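Local structure of beta-N-acetylhexosaminidase (Thermotoga neapolitana, 5BZA) at residues L72-P76 / M98-M103; L223-T229 / F264-G270; V258-R263 / S287-L291. The protein probably hydrolyses terminal non-reducing N-acetyl-D-hexosamine residues of N-acetyl-beta-D-hexosaminides, as a thermostable glycoside hydrolase of family 3. All coordinates share one frame. Residue numbers count along the deposited sequence, not the author numbering.

Interaction 1 of 3, residues L72-P76 / M98-M103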
loop_
_atom_site.group_PDB
_atom_site.type_symbol
_atom_site.label_atom_id
_atom_site.label_comp_id
_atom_site.label_asym_id
_atom_site.label_seq_id
_atom_site.Cartn_x
_atom_site.Cartn_y
_atom_site.Cartn_z
ATOM N N LEU B 72 -0.758 1.175 7.907
ATOM C CA LEU B 72 -1.155 1.373 6.525
ATOM C C LEU B 72 -0.335 0.463 5.613
ATOM O O LEU B 72 0.871 0.650 5.440
ATOM C CB LEU B 72 -0.975 2.830 6.109
ATOM C CG LEU B 72 -1.800 3.905 6.818
ATOM C CD1 LEU B 72 -1.520 5.315 6.264
ATOM C CD2 LEU B 72 -3.292 3.552 6.750
ATOM N N LYS B 73 -1.003 -0.514 4.990
ATOM C CA LYS B 73 -0.261 -1.405 4.116
ATOM C C LYS B 73 0.207 -0.659 2.867
ATOM O O LYS B 73 1.114 -1.122 2.172
ATOM C CB LYS B 73 -1.092 -2.600 3.716
ATOM C CG LYS B 73 -2.150 -2.297 2.690
ATOM C CD LYS B 73 -2.758 -3.598 2.276
ATOM C CE LYS B 73 -3.753 -3.436 1.173
ATOM N NZ LYS B 73 -4.275 -4.796 0.932
ATOM N N TYR B 74 -0.453 0.468 2.585
ATOM C CA TYR B 74 -0.153 1.323 1.434
ATOM C C TYR B 74 1.203 2.009 1.482
ATOM O O TYR B 74 1.814 2.261 0.431
ATOM C CB TYR B 74 -1.249 2.366 1.325
ATOM C CG TYR B 74 -2.620 1.720 1.487
ATOM C CD1 TYR B 74 -3.162 0.904 0.452
ATOM C CD2 TYR B 74 -3.365 1.886 2.668
ATOM C CE1 TYR B 74 -4.390 0.296 0.608
ATOM C CE2 TYR B 74 -4.617 1.300 2.813
ATOM C CZ TYR B 74 -5.115 0.499 1.784
ATOM O OH TYR B 74 -6.338 -0.098 1.930
ATOM N N VAL B 75 1.681 2.294 2.706
ATOM C CA VAL B 75 2.992 2.874 2.897
ATOM C C VAL B 75 4.022 1.780 3.038
ATOM O O VAL B 75 3.875 0.890 3.873
ATOM C CB VAL B 75 3.051 3.770 4.178
ATOM C CG1 VAL B 75 4.451 4.382 4.329
ATOM C CG2 VAL B 75 2.029 4.863 4.083
ATOM N N PRO B 76 5.061 1.811 2.207
ATOM C CA PRO B 76 6.093 0.778 2.410
ATOM C C PRO B 76 6.721 0.880 3.792
ATOM O O PRO B 76 6.920 1.974 4.322
ATOM C CB PRO B 76 7.141 1.037 1.318
ATOM C CG PRO B 76 6.688 2.278 0.571
ATOM C CD PRO B 76 5.296 2.679 1.044
ATOM N N MET B 98 7.322 10.816 1.309
ATOM C CA MET B 98 6.810 9.654 0.596
ATOM C C MET B 98 5.525 9.179 1.286
ATOM O O MET B 98 4.457 9.024 0.651
ATOM C CB MET B 98 7.873 8.556 0.596
ATOM C CG MET B 98 7.521 7.281 -0.177
ATOM S SD MET B 98 8.292 5.774 0.481
ATOM C CE MET B 98 7.254 5.534 1.909
ATOM N N ALA B 99 5.650 8.968 2.601
ATOM C CA ALA B 99 4.574 8.447 3.422
ATOM C C ALA B 99 3.399 9.402 3.406
ATOM O O ALA B 99 2.236 8.997 3.239
ATOM C CB ALA B 99 5.071 8.192 4.843
ATOM N N GLY B 100 3.694 10.683 3.554
ATOM C CA GLY B 100 2.656 11.671 3.568
ATOM C C GLY B 100 1.946 11.756 2.215
ATOM O O GLY B 100 0.743 11.978 2.138
ATOM N N ARG B 101 2.707 11.626 1.149
ATOM C CA ARG B 101 2.145 11.764 -0.204
ATOM C C ARG B 101 1.136 10.636 -0.395
ATOM O O ARG B 101 -0.038 10.874 -0.740
ATOM C CB ARG B 101 3.260 11.744 -1.259
ATOM C CG ARG B 101 2.857 12.412 -2.568
ATOM C CD ARG B 101 4.066 12.679 -3.499
ATOM N NE ARG B 101 3.687 13.467 -4.676
ATOM C CZ ARG B 101 3.572 13.000 -5.930
ATOM N NH1 ARG B 101 3.832 11.719 -6.226
ATOM N NH2 ARG B 101 3.211 13.835 -6.910
ATOM N N ILE B 102 1.567 9.418 -0.052
ATOM C CA ILE B 102 0.685 8.268 -0.112
ATOM C C ILE B 102 -0.581 8.427 0.758
ATOM O O ILE B 102 -1.705 8.218 0.256
ATOM C CB ILE B 102 1.461 6.994 0.270
ATOM C CG1 ILE B 102 2.516 6.690 -0.797
ATOM C CG2 ILE B 102 0.525 5.858 0.366
ATOM C CD1 ILE B 102 3.409 5.494 -0.505
ATOM N N MET B 103 -0.411 8.855 2.029
ATOM C CA MET B 103 -1.507 9.067 2.974
ATOM C C MET B 103 -2.514 10.077 2.443
ATOM O O MET B 103 -3.747 9.858 2.482
ATOM C CB MET B 103 -0.971 9.583 4.340
ATOM C CG MET B 103 -0.190 8.591 5.160
ATOM S SD MET B 103 0.789 9.290 6.565
ATOM C CE MET B 103 1.732 7.817 6.997
#
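V75 lays its two methyl groups across the flank of helix 89-106: CG1 lies 3.9 Å from both A99 CB and M98 CE, while CG2 reaches I102 CG2 at 4.1 Å and M103 CE at 4.2 Å. M98, A99, I102 and M103, at i, i+1, i+4 and i+5, form one face of the helix, and the backbones are closest there, V75 CA lying 5.8 Å from A99 CA. The small side chain of A99 is consistent with this close approach. A type I beta turn from L72 to V75, closed by V75 N to L72 O at 3.3 Å, brings L72, Y74 and V75 against the helix while K73 stays out of reach. The loop follows strand 59-62 of the parallel sheet, making this a loop-to-helix contact of the TIM-barrel-type N-terminal domain. At one end L72 CD1 meets M103 CG at 3.7 Å; at the other, P76 CG touches M98 CE at 3.6 Å and P76 CD touches I102 CD1 at 3.7 Å. Y74 adds its CB, 4.0 Å from I102 CG2, but its ring leads away and its OH is hydrogen-bonded to E42. M98 also packs on T105 of the second subunit.

Interaction 2 of 3, residues L223-T229 / F264-G270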
loop_
_atom_site.group_PDB
_atom_site.type_symbol
_atom_site.label_atom_id
_atom_site.label_comp_id
_atom_site.label_asym_id
_atom_site.label_seq_id
_atom_site.Cartn_x
_atom_site.Cartn_y
_atom_site.Cartn_z
ATOM N N LEU B 223 -3.442 16.997 31.629
ATOM C CA LEU B 223 -4.349 17.734 32.512
ATOM C C LEU B 223 -3.679 18.870 33.281
ATOM O O LEU B 223 -4.242 19.371 34.243
ATOM C CB LEU B 223 -4.991 16.772 33.522
ATOM C CG LEU B 223 -5.628 15.565 32.834
ATOM C CD1 LEU B 223 -6.262 14.662 33.880
ATOM C CD2 LEU B 223 -6.619 16.018 31.783
ATOM N N SER B 224 -2.474 19.253 32.861
ATOM C CA SER B 224 -1.675 20.210 33.616
ATOM C C SER B 224 -1.665 21.603 32.997
ATOM O O SER B 224 -1.030 21.825 31.958
ATOM C CB SER B 224 -0.239 19.701 33.750
ATOM O OG SER B 224 0.626 20.751 34.167
ATOM N N LYS B 225 -2.341 22.538 33.660
ATOM C CA LYS B 225 -2.378 23.934 33.224
ATOM C C LYS B 225 -0.981 24.555 33.235
ATOM O O LYS B 225 -0.648 25.427 32.428
ATOM C CB LYS B 225 -3.297 24.760 34.128
ATOM C CG LYS B 225 -3.397 26.222 33.701
ATOM C CD LYS B 225 -4.381 27.006 34.566
ATOM C CE LYS B 225 -5.791 26.402 34.578
ATOM N NZ LYS B 225 -6.778 27.349 35.218
ATOM N N LYS B 226 -0.132 24.075 34.122
ATOM C CA LYS B 226 1.189 24.640 34.133
ATOM C C LYS B 226 1.917 24.224 32.864
ATOM O O LYS B 226 2.412 25.073 32.128
ATOM C CB LYS B 226 1.940 24.208 35.382
ATOM C CG LYS B 226 3.357 24.761 35.486
ATOM C CD LYS B 226 3.959 24.411 36.851
ATOM C CE LYS B 226 5.333 25.052 37.052
ATOM N NZ LYS B 226 5.321 26.520 36.687
ATOM N N LEU B 227 1.885 22.939 32.554
ATOM C CA LEU B 227 2.623 22.422 31.406
ATOM C C LEU B 227 2.014 22.901 30.075
ATOM O O LEU B 227 2.751 23.247 29.159
ATOM C CB LEU B 227 2.664 20.877 31.464
ATOM C CG LEU B 227 3.698 20.316 32.463
ATOM C CD1 LEU B 227 3.526 18.824 32.729
ATOM C CD2 LEU B 227 5.110 20.625 32.045
ATOM N N ILE B 228 0.692 22.942 29.951
ATOM C CA ILE B 228 0.137 23.318 28.647
ATOM C C ILE B 228 0.028 24.848 28.490
ATOM O O ILE B 228 0.360 25.383 27.438
ATOM C CB ILE B 228 -1.234 22.641 28.391
ATOM C CG1 ILE B 228 -1.105 21.134 28.464
ATOM C CG2 ILE B 228 -1.825 23.062 27.029
ATOM C CD1 ILE B 228 -2.455 20.464 28.506
ATOM N N THR B 229 -0.401 25.579 29.527
ATOM C CA THR B 229 -0.490 27.044 29.357
ATOM C C THR B 229 0.851 27.740 29.621
ATOM O O THR B 229 1.361 28.464 28.758
ATOM C CB THR B 229 -1.545 27.714 30.278
ATOM O OG1 THR B 229 -2.833 27.120 30.082
ATOM C CG2 THR B 229 -1.636 29.216 29.940
ATOM N N PHE B 264 -10.117 19.429 33.305
ATOM C CA PHE B 264 -8.711 19.769 33.449
ATOM C C PHE B 264 -8.106 20.032 32.057
ATOM O O PHE B 264 -7.448 21.051 31.856
ATOM C CB PHE B 264 -7.936 18.664 34.167
ATOM C CG PHE B 264 -8.079 18.677 35.680
ATOM C CD1 PHE B 264 -8.104 19.871 36.375
ATOM C CD2 PHE B 264 -8.189 17.472 36.397
ATOM C CE1 PHE B 264 -8.218 19.879 37.771
ATOM C CE2 PHE B 264 -8.322 17.460 37.775
ATOM C CZ PHE B 264 -8.323 18.675 38.481
ATOM N N PHE B 265 -8.337 19.126 31.103
ATOM C CA PHE B 265 -7.708 19.291 29.798
ATOM C C PHE B 265 -8.105 20.617 29.145
ATOM O O PHE B 265 -7.246 21.363 28.665
ATOM C CB PHE B 265 -8.064 18.119 28.888
ATOM C CG PHE B 265 -7.591 18.283 27.471
ATOM C CD1 PHE B 265 -6.267 18.045 27.126
ATOM C CD2 PHE B 265 -8.477 18.693 26.478
ATOM C CE1 PHE B 265 -5.847 18.195 25.798
ATOM C CE2 PHE B 265 -8.054 18.837 25.149
ATOM C CZ PHE B 265 -6.746 18.585 24.812
ATOM N N ILE B 266 -9.388 20.934 29.129
ATOM C CA ILE B 266 -9.787 22.146 28.414
ATOM C C ILE B 266 -9.374 23.411 29.174
ATOM O O ILE B 266 -8.854 24.379 28.589
ATOM C CB ILE B 266 -11.295 22.137 28.132
ATOM C CG1 ILE B 266 -11.610 21.017 27.127
ATOM C CG2 ILE B 266 -11.732 23.460 27.508
ATOM C CD1 ILE B 266 -10.932 21.199 25.766
ATOM N N GLU B 267 -9.564 23.383 30.487
ATOM C CA GLU B 267 -9.136 24.494 31.324
ATOM C C GLU B 267 -7.611 24.666 31.252
ATOM O O GLU B 267 -7.102 25.764 31.524
ATOM C CB GLU B 267 -9.627 24.297 32.754
ATOM C CG GLU B 267 -11.105 24.653 32.891
ATOM C CD GLU B 267 -11.369 26.138 32.600
ATOM O OE1 GLU B 267 -10.680 26.995 33.197
ATOM O OE2 GLU B 267 -12.245 26.455 31.767
ATOM N N ALA B 268 -6.896 23.568 30.961
ATOM C CA ALA B 268 -5.434 23.561 30.834
ATOM C C ALA B 268 -4.941 24.216 29.557
ATOM O O ALA B 268 -3.761 24.551 29.432
ATOM C CB ALA B 268 -4.883 22.161 30.946
ATOM N N GLY B 269 -5.830 24.396 28.595
ATOM C CA GLY B 269 -5.420 25.019 27.353
ATOM C C GLY B 269 -5.454 24.028 26.220
ATOM O O GLY B 269 -5.052 24.344 25.128
ATOM N N GLY B 270 -5.961 22.832 26.480
ATOM C CA GLY B 270 -6.153 21.870 25.412
ATOM C C GLY B 270 -7.278 22.203 24.426
ATOM O O GLY B 270 -8.248 22.877 24.776
HETATM O O HOH W 1 -9.443 26.249 35.524
#
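This is a helix-to-helix contact on the outer layer of the N-terminal domain, where the start of helix 225-235 meets the C-terminal end of helix 258-268. The segment axes approach to 9.1 Å and cross at -44°. The CA atoms of L223 and F265 are 4.6 Å apart and those of K225 and A268 4.8 Å; the methyl of A268 fits here, its CB 3.7 Å from K225 N and 3.8 Å from I228 CD1. L223, just ahead of the helix, packs its CB against F264 CB at 3.6 Å and its CD2 against F265 CB at 3.9 Å. One direct hydrogen bond joins the segments, T229 OG1 donating to A268 O at 2.8 Å. At the exposed margin a water bridges K225 NZ (2.9 Å) and E267 OE1 (2.7 Å); E267 also forms a salt bridge with K301. G269 is the first residue to leave helical angles, its phi of 111° calling for glycine, with G270 N to F265 O at 2.9 Å and G269 N to I266 O at 3.0 Å. The first turn of one helix, N-capped by S224 (OG accepting from L227 N at 3.0 Å, and also bonded to D217), thus packs on the last turn of another that finishes in a Schellman motif; the two helices precede strands 241-243 and 273-275 in the beta/alpha succession of a TIM-barrel-type domain.

Interaction 3 of 3, residues V258-R263 / S287-L291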
loop_
_atom_site.group_PDB
_atom_site.type_symbol
_atom_site.label_atom_id
_atom_site.label_comp_id
_atom_site.label_asym_id
_atom_site.label_seq_id
_atom_site.Cartn_x
_atom_site.Cartn_y
_atom_site.Cartn_z
ATOM N N VAL B 258 -14.073 11.054 34.085
ATOM C CA VAL B 258 -14.273 11.616 32.758
ATOM C C VAL B 258 -14.464 13.126 32.889
ATOM O O VAL B 258 -13.869 13.929 32.150
ATOM C CB VAL B 258 -15.535 11.023 32.017
ATOM C CG1 VAL B 258 -15.860 11.857 30.784
ATOM C CG2 VAL B 258 -15.342 9.545 31.636
ATOM N N GLU B 259 -15.295 13.505 33.852
ATOM C CA GLU B 259 -15.633 14.904 34.045
ATOM C C GLU B 259 -14.330 15.678 34.405
ATOM O O GLU B 259 -14.082 16.792 33.911
ATOM C CB GLU B 259 -16.691 15.028 35.149
ATOM C CG GLU B 259 -17.290 16.414 35.332
ATOM C CD GLU B 259 -17.839 16.650 36.745
ATOM O OE1 GLU B 259 -17.081 16.413 37.736
ATOM O OE2 GLU B 259 -19.044 17.006 36.857
ATOM N N GLU B 260 -13.484 15.060 35.231
ATOM C CA GLU B 260 -12.210 15.670 35.630
ATOM C C GLU B 260 -11.258 15.786 34.410
ATOM O O GLU B 260 -10.662 16.847 34.156
ATOM C CB GLU B 260 -11.556 14.861 36.767
ATOM C CG GLU B 260 -12.150 15.061 38.191
ATOM C CD GLU B 260 -11.618 14.006 39.177
ATOM O OE1 GLU B 260 -11.188 12.944 38.678
ATOM O OE2 GLU B 260 -11.609 14.203 40.429
ATOM N N ALA B 261 -11.120 14.695 33.658
ATOM C CA ALA B 261 -10.281 14.694 32.449
ATOM C C ALA B 261 -10.678 15.806 31.482
ATOM O O ALA B 261 -9.833 16.580 31.007
ATOM C CB ALA B 261 -10.356 13.349 31.760
ATOM N N VAL B 262 -11.974 15.900 31.208
ATOM C CA VAL B 262 -12.474 16.937 30.314
ATOM C C VAL B 262 -12.201 18.348 30.842
ATOM O O VAL B 262 -11.658 19.206 30.090
ATOM C CB VAL B 262 -13.962 16.730 30.035
ATOM C CG1 VAL B 262 -14.539 17.897 29.256
ATOM C CG2 VAL B 262 -14.131 15.427 29.239
ATOM N N ARG B 263 -12.580 18.583 32.113
ATOM C CA ARG B 263 -12.415 19.895 32.756
ATOM C C ARG B 263 -10.957 20.302 32.763
ATOM O O ARG B 263 -10.600 21.385 32.319
ATOM C CB ARG B 263 -12.899 19.909 34.220
ATOM C CG ARG B 263 -12.991 21.351 34.800
ATOM C CD ARG B 263 -13.157 21.435 36.343
ATOM N NE ARG B 263 -13.833 20.265 36.898
ATOM C CZ ARG B 263 -13.211 19.281 37.552
ATOM N NH1 ARG B 263 -11.886 19.333 37.786
ATOM N NH2 ARG B 263 -13.925 18.247 37.993
ATOM N N SER B 287 -20.543 15.220 29.036
ATOM C CA SER B 287 -19.767 15.729 30.155
ATOM C C SER B 287 -19.286 17.131 29.799
ATOM O O SER B 287 -19.442 18.072 30.610
ATOM C CB SER B 287 -18.615 14.805 30.502
ATOM O OG SER B 287 -17.961 15.304 31.640
ATOM N N LEU B 288 -18.784 17.300 28.572
ATOM C CA LEU B 288 -18.255 18.597 28.199
ATOM C C LEU B 288 -19.361 19.613 28.373
ATOM O O LEU B 288 -19.179 20.649 29.042
ATOM C CB LEU B 288 -17.748 18.610 26.771
ATOM C CG LEU B 288 -17.266 19.985 26.299
ATOM C CD1 LEU B 288 -16.118 20.424 27.188
ATOM C CD2 LEU B 288 -16.817 19.901 24.823
ATOM N N LYS B 289 -20.535 19.274 27.857
ATOM C CA LYS B 289 -21.639 20.220 27.874
ATOM C C LYS B 289 -22.017 20.594 29.297
ATOM O O LYS B 289 -22.234 21.763 29.593
ATOM C CB LYS B 289 -22.844 19.656 27.161
ATOM C CG LYS B 289 -22.812 19.878 25.678
ATOM C CD LYS B 289 -24.003 19.209 25.059
ATOM C CE LYS B 289 -25.274 19.705 25.691
ATOM N NZ LYS B 289 -25.899 20.743 24.830
ATOM N N LYS B 290 -22.036 19.605 30.185
ATOM C CA LYS B 290 -22.398 19.874 31.557
ATOM C C LYS B 290 -21.435 20.919 32.111
ATOM O O LYS B 290 -21.874 21.926 32.676
ATOM C CB LYS B 290 -22.341 18.606 32.405
ATOM C CG LYS B 290 -22.626 18.859 33.885
ATOM C CD LYS B 290 -22.365 17.594 34.716
ATOM C CE LYS B 290 -22.138 17.893 36.203
ATOM N NZ LYS B 290 -21.763 16.645 36.961
ATOM N N LEU B 291 -20.134 20.688 31.902
ATOM C CA LEU B 291 -19.090 21.523 32.487
ATOM C C LEU B 291 -19.119 22.895 31.860
ATOM O O LEU B 291 -18.630 23.859 32.441
ATOM C CB LEU B 291 -17.716 20.870 32.310
ATOM C CG LEU B 291 -17.613 19.505 32.986
ATOM C CD1 LEU B 291 -16.242 18.846 32.857
ATOM C CD2 LEU B 291 -17.948 19.714 34.456
#
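L291, in the mt rotamer (chi1 -61°, chi2 -179°), drives its branched end into helix 258-268: CD1 lies 3.2 Å from E259 O and 3.8 Å from R263 CB, and CD2 3.5 Å from E259 CG. The segment axes are 9.5 Å apart and cross at -67°. V262, with chi1 t, sends CG1 to L288 CD1 at 3.6 Å and to L291 CD1 at 4.1 Å; L288 takes the tp rotamer. S287, also t, sets OG 3.4 Å from E259 CA, where the CA atoms of E259 and S287 are 5.7 Å apart. E259 (chi1 and chi2 t) and K290 (t throughout) extend to a salt bridge, K290 NZ to E259 OE2 at 2.7 Å. R263 NH2, on the same helix as E259, adds a long one to E259 OE1, 3.7 Å. These are successive helices flanking strand 273-275 in the TIM-barrel-type domain. E259 thus works twice, its stem packing with S287 and L291 while its carboxylate binds K290 across the helices.

Overall arrangement
All three contacts belong to the N-terminal domain, but at different depths. Interaction 1, centred 14 Å from the middle of the chain, has every touching residue buried and is purely apolar between its segments. Interactions 2 and 3, centred 26 and 25 Å out, are partly buried and add polar bonds: a hydroxyl-to-carbonyl bond and a water bridge in one, a direct salt bridge in the other. These two share helix 258-268, the first half facing helix 281-293 and the C-terminal end facing helix 225-235; they touch where L223 CD2 lies 3.4 Å from A261 O. Interactions 1 and 3 lie on opposite sides of the chain's centre, with their centres 36 Å apart.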